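Putative metal-dependent isothiocyanate hydrolase SaxA (Pectobacterium carotovorum, PDB 6BRM) probably hydrolyses isothiocyanates, the toxic defence compounds of cabbage-family plants, with two zinc ions held in a metallo-beta-lactamase-type active site. Local coordinates at residues Tyr189-Asn192 with Gly196-Ile199; Thr165-Pro170 with Lys202-Arg207. All coordinates share one frame; numbering follows the deposited sequence. Where two conformers were deposited one is given.

Interaction 1 closes a small beta hairpin beside the dinuclear zinc site. Interaction 2 joins the loop that follows the metal ligand Asp164 to the start of helix 203-211, the next helix after that hairpin. In the chain, 189-192 and 196-199 therefore lie nested inside the loop that 165-170 and 202-207 close. The two centres are about 12 Å apart and the contacts touch directly, with Val166 CG1 3.4 Å from Ile198 C. Interaction 1 is the nearer to the metals: the side chain of Ile199 comes to about 5 Å from a zinc ion, while that of Val166 stays about 10 Å from one.

Interaction 1 (Tyr189-Asn192 with Gly196-Ile199); sequences YAVN and GPII
A short antiparallel beta hairpin on the rim of the zinc site is closed here, with Val191 and Pro197 facing each other as a non-hydrogen-bonded pair, their CA atoms 4.1 Å apart. Proline suits such a position, because a residue of this kind of pair need not offer an N-H to the strand opposite. The backbone bonds lie on either side of the pair. Ile198 N donates to Ala190 O at 3.1 Å and almost straight, the N-H...O angle being 178°. Asn192 N reaches Gly196 O at 3.0 Å, but from well above the carbonyl plane. Gly196 has a positive phi of 76°, a backbone shape that glycine adopts easily.

The side chains of Val191 and Pro197 share one face of the ribbon. Val191 turns CG2 anti to its own backbone nitrogen, and this methyl rests on the Gly196-Pro197 peptide, 3.6 Å from Pro197 N. Alongside, the Tyr189 ring runs the same way as the proline ring and brings CE1 to 3.9 Å from Pro197 CG. The small Ala190 packs against both isoleucines: its CB lies 3.7 Å from Ile198 CG1 and 4.1 Å from Ile199 CG1. Asn192 CB meets Ile198 CG2, while its OD1 accepts a hydrogen bond from Tyr195 N and so ties down the connecting turn.

Ile199, just after the hairpin, sets an apolar side chain against the zinc ligands His128 and His221. Ile198 O accepts a hydrogen bond from His128 ND1, a second-shell bond that would fix the rotation of the imidazole and is consistent with NE2, the other ring nitrogen, being the zinc ligand.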
loop_
_atom_site.group_PDB
_atom_site.type_symbol
_atom_site.label_atom_id
_atom_site.label_comp_id
_atom_site.label_asym_id
_atom_site.label_seq_id
_atom_site.Cartn_x
_atom_site.Cartn_y
_atom_site.Cartn_z
ATOM N N TYR B 189 -11.054 14.527 -7.989
ATOM C CA TYR B 189 -12.241 13.869 -7.434
ATOM C C TYR B 189 -13.060 13.157 -8.521
ATOM O O TYR B 189 -14.288 13.275 -8.585
ATOM C CB TYR B 189 -13.093 14.857 -6.616
ATOM C CG TYR B 189 -13.978 14.190 -5.579
ATOM C CD1 TYR B 189 -13.422 13.499 -4.497
ATOM C CD2 TYR B 189 -15.373 14.252 -5.668
ATOM C CE1 TYR B 189 -14.224 12.888 -3.542
ATOM C CE2 TYR B 189 -16.184 13.645 -4.714
ATOM C CZ TYR B 189 -15.607 12.964 -3.654
ATOM O OH TYR B 189 -16.403 12.359 -2.708
ATOM N N ALA B 190 -12.354 12.435 -9.389
ATOM C CA ALA B 190 -12.982 11.469 -10.279
ATOM C C ALA B 190 -13.518 10.338 -9.416
ATOM O O ALA B 190 -12.838 9.883 -8.494
ATOM C CB ALA B 190 -11.984 10.941 -11.299
ATOM N N VAL B 191 -14.741 9.903 -9.707
ATOM C CA VAL B 191 -15.438 8.930 -8.873
ATOM C C VAL B 191 -15.925 7.760 -9.728
ATOM O O VAL B 191 -16.433 7.960 -10.833
ATOM C CB VAL B 191 -16.590 9.611 -8.084
ATOM C CG1 VAL B 191 -17.784 9.939 -8.978
ATOM C CG2 VAL B 191 -17.017 8.763 -6.895
ATOM N N ASN B 192 -15.725 6.542 -9.228
ATOM C CA ASN B 192 -16.280 5.342 -9.853
ATOM C C ASN B 192 -17.749 5.238 -9.451
ATOM O O ASN B 192 -18.121 5.657 -8.353
ATOM C CB ASN B 192 -15.511 4.097 -9.407
ATOM C CG ASN B 192 -15.970 2.838 -10.116
ATOM O OD1 ASN B 192 -16.651 1.999 -9.527
ATOM N ND2 ASN B 192 -15.618 2.708 -11.390
ATOM N N GLY B 196 -16.723 4.131 -5.393
ATOM C CA GLY B 196 -16.283 5.383 -4.770
ATOM C C GLY B 196 -15.097 6.022 -5.475
ATOM O O GLY B 196 -14.696 5.552 -6.542
ATOM N N PRO B 197 -14.524 7.097 -4.880
ATOM C CA PRO B 197 -13.428 7.874 -5.487
ATOM C C PRO B 197 -12.206 7.056 -5.926
ATOM O O PRO B 197 -11.837 6.087 -5.254
ATOM C CB PRO B 197 -13.038 8.857 -4.379
ATOM C CG PRO B 197 -14.282 9.036 -3.585
ATOM C CD PRO B 197 -14.975 7.703 -3.611
ATOM N N ILE B 198 -11.614 7.452 -7.056
ATOM C CA ILE B 198 -10.425 6.797 -7.631
ATOM C C ILE B 198 -9.130 7.620 -7.515
ATOM O O ILE B 198 -8.038 7.087 -7.756
ATOM C CB ILE B 198 -10.638 6.385 -9.114
ATOM C CG1 ILE B 198 -11.061 7.579 -9.984
ATOM C CG2 ILE B 198 -11.673 5.273 -9.207
ATOM C CD1 ILE B 198 -10.802 7.379 -11.461
ATOM N N ILE B 199 -9.262 8.907 -7.182
ATOM C CA ILE B 199 -8.133 9.789 -6.883
ATOM C C ILE B 199 -8.521 10.711 -5.710
ATOM O O ILE B 199 -9.600 10.551 -5.130
ATOM C CB ILE B 199 -7.685 10.588 -8.139
ATOM C CG1 ILE B 199 -8.838 11.412 -8.727
ATOM C CG2 ILE B 199 -7.121 9.653 -9.205
ATOM C CD1 ILE B 199 -8.406 12.340 -9.845
#

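Interaction 2 (Thr165-Pro170 with Lys202-Arg207)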
loop_
_atom_site.group_PDB
_atom_site.type_symbol
_atom_site.label_atom_id
_atom_site.label_comp_id
_atom_site.label_asym_id
_atom_site.label_seq_id
_atom_site.Cartn_x
_atom_site.Cartn_y
_atom_site.Cartn_z
ATOM N N THR B 165 -3.444 8.539 -6.690
ATOM C CA THR B 165 -3.707 7.672 -5.541
ATOM C C THR B 165 -4.813 8.285 -4.680
ATOM O O THR B 165 -4.925 9.502 -4.620
ATOM C CB THR B 165 -2.432 7.459 -4.680
ATOM O OG1 THR B 165 -2.738 6.626 -3.552
ATOM C CG2 THR B 165 -1.839 8.782 -4.179
ATOM N N VAL B 166 -5.632 7.445 -4.044
ATOM C CA VAL B 166 -6.496 7.890 -2.941
ATOM C C VAL B 166 -5.710 7.749 -1.631
ATOM O O VAL B 166 -4.551 7.303 -1.636
ATOM C CB VAL B 166 -7.851 7.125 -2.870
ATOM C CG1 VAL B 166 -8.544 7.128 -4.227
ATOM C CG2 VAL B 166 -7.689 5.698 -2.343
ATOM N N TRP B 167 -6.329 8.137 -0.519
ATOM C CA TRP B 167 -5.687 8.030 0.791
ATOM C C TRP B 167 -5.495 6.562 1.204
ATOM O O TRP B 167 -6.459 5.863 1.532
ATOM C CB TRP B 167 -6.488 8.786 1.857
ATOM C CG TRP B 167 -5.757 8.944 3.155
ATOM C CD1 TRP B 167 -5.545 7.982 4.103
ATOM C CD2 TRP B 167 -5.147 10.139 3.657
ATOM N NE1 TRP B 167 -4.837 8.503 5.158
ATOM C CE2 TRP B 167 -4.578 9.825 4.912
ATOM C CE3 TRP B 167 -5.021 11.445 3.167
ATOM C CZ2 TRP B 167 -3.900 10.770 5.689
ATOM C CZ3 TRP B 167 -4.340 12.382 3.934
ATOM C CH2 TRP B 167 -3.789 12.040 5.185
ATOM N N VAL B 168 -4.239 6.113 1.160
ATOM C CA VAL B 168 -3.812 4.841 1.762
ATOM C C VAL B 168 -2.592 5.112 2.644
ATOM O O VAL B 168 -2.029 6.203 2.582
ATOM C CB VAL B 168 -3.523 3.764 0.695
ATOM C CG1 VAL B 168 -4.825 3.265 0.104
ATOM C CG2 VAL B 168 -2.609 4.282 -0.414
ATOM N N LYS B 169 -2.186 4.146 3.467
ATOM C CA LYS B 169 -1.080 4.384 4.423
ATOM C C LYS B 169 0.310 4.521 3.768
ATOM O O LYS B 169 1.165 5.209 4.325
ATOM C CB LYS B 169 -1.075 3.365 5.586
ATOM C CG LYS B 169 0.077 2.363 5.644
ATOM C CD LYS B 169 -0.086 1.447 6.845
ATOM C CE LYS B 169 1.106 0.524 7.016
ATOM N NZ LYS B 169 1.335 -0.364 5.848
ATOM N N PRO B 170 0.545 3.882 2.600
ATOM C CA PRO B 170 1.786 4.186 1.869
ATOM C C PRO B 170 1.963 5.665 1.496
ATOM O O PRO B 170 3.100 6.134 1.353
ATOM C CB PRO B 170 1.664 3.322 0.613
ATOM C CG PRO B 170 0.888 2.145 1.072
ATOM C CD PRO B 170 -0.145 2.725 1.999
ATOM N N LYS B 202 -11.116 17.192 -2.154
ATOM C CA LYS B 202 -10.981 18.310 -1.216
ATOM C C LYS B 202 -10.644 17.833 0.201
ATOM O O LYS B 202 -9.771 18.415 0.844
ATOM C CB LYS B 202 -12.235 19.206 -1.224
ATOM C CG LYS B 202 -13.513 18.585 -0.667
ATOM C CD LYS B 202 -14.746 19.381 -1.080
ATOM C CE LYS B 202 -16.013 18.826 -0.446
ATOM N NZ LYS B 202 -17.224 19.590 -0.848
ATOM N N GLU B 203 -11.315 16.775 0.671
ATOM C CA GLU B 203 -11.073 16.213 2.018
ATOM C C GLU B 203 -9.612 15.833 2.256
ATOM O O GLU B 203 -9.078 16.048 3.345
ATOM C CB GLU B 203 -11.952 14.978 2.272
ATOM C CG GLU B 203 -13.404 15.289 2.614
ATOM C CD GLU B 203 -14.169 14.061 3.090
ATOM O OE1 GLU B 203 -15.148 13.667 2.415
ATOM O OE2 GLU B 203 -13.788 13.482 4.134
ATOM N N ASP B 204 -8.977 15.278 1.226
ATOM C CA ASP B 204 -7.589 14.823 1.309
ATOM C C ASP B 204 -6.580 15.974 1.394
ATOM O O ASP B 204 -5.449 15.763 1.815
ATOM C CB ASP B 204 -7.262 13.903 0.130
ATOM C CG ASP B 204 -8.106 12.631 0.123
ATOM O OD1 ASP B 204 -9.241 12.658 0.638
ATOM O OD2 ASP B 204 -7.645 11.599 -0.406
ATOM N N THR B 205 -6.986 17.179 0.992
ATOM C CA THR B 205 -6.191 18.396 1.203
ATOM C C THR B 205 -6.039 18.732 2.694
ATOM O O THR B 205 -4.944 19.070 3.144
ATOM C CB THR B 205 -6.818 19.611 0.475
ATOM O OG1 THR B 205 -6.898 19.343 -0.930
ATOM C CG2 THR B 205 -6.003 20.871 0.689
ATOM N N LEU B 206 -7.139 18.654 3.442
ATOM C CA LEU B 206 -7.135 18.956 4.879
ATOM C C LEU B 206 -6.415 17.883 5.708
ATOM O O LEU B 206 -5.608 18.216 6.581
ATOM C CB LEU B 206 -8.571 19.130 5.392
ATOM C CG LEU B 206 -8.776 19.678 6.810
ATOM C CD1 LEU B 206 -8.240 21.096 6.951
ATOM C CD2 LEU B 206 -10.253 19.635 7.171
ATOM N N ARG B 207 -6.708 16.614 5.427
ATOM C CA ARG B 207 -6.117 15.484 6.151
ATOM C C ARG B 207 -4.585 15.418 6.063
ATOM O O ARG B 207 -3.931 14.967 7.007
ATOM C CB ARG B 207 -6.733 14.171 5.661
ATOM C CG ARG B 207 -8.126 13.910 6.213
ATOM C CD ARG B 207 -8.895 12.897 5.381
ATOM N NE ARG B 207 -10.081 12.406 6.080
ATOM C CZ ARG B 207 -11.188 13.116 6.272
ATOM N NH1 ARG B 207 -11.272 14.360 5.820
ATOM N NH2 ARG B 207 -12.214 12.582 6.920
#
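Trp167 and Asp204 mark the nearest approach of the two backbones, with CA atoms 7.1 Å apart, so the gap is bridged by side chains. In this metallo-beta-lactamase-type fold, 165-170 leaves strand 159-163 as an extended loop and turns into helix 169-178, with Val168 at the N-cap position; 202-207 runs into the first turn of helix 203-211.

On the side of 165-170 nearly all of the contact is made by Trp167, whose large indole can span the gap. Its CG stands anti to the backbone N (chi1 -169°), and the six-membered ring reaches the helix at Arg207. There CZ3 lies 3.5 Å from Arg207 CB and CH2 is 3.5 Å from Arg207 O, so it is the root of the arginine and its backbone that receive the indole. Asp204 O sits at the ring edge, near its plane. Closer to the tryptophan backbone the Asp204 carboxylate leans over, OD2 coming to 3.8 Å from Trp167 CB, a contact of proximity alone.

Just before the tryptophan, Thr165 OG1 bonds to Val166 O (2.7 Å) and to Gln127 N. Within its own chain the indole packs edge-to-face with Tyr171; at the dimer interface it packs on Ala135 of the second subunit, and its NE1 hydrogen-bonds to Tyr134 O of that subunit.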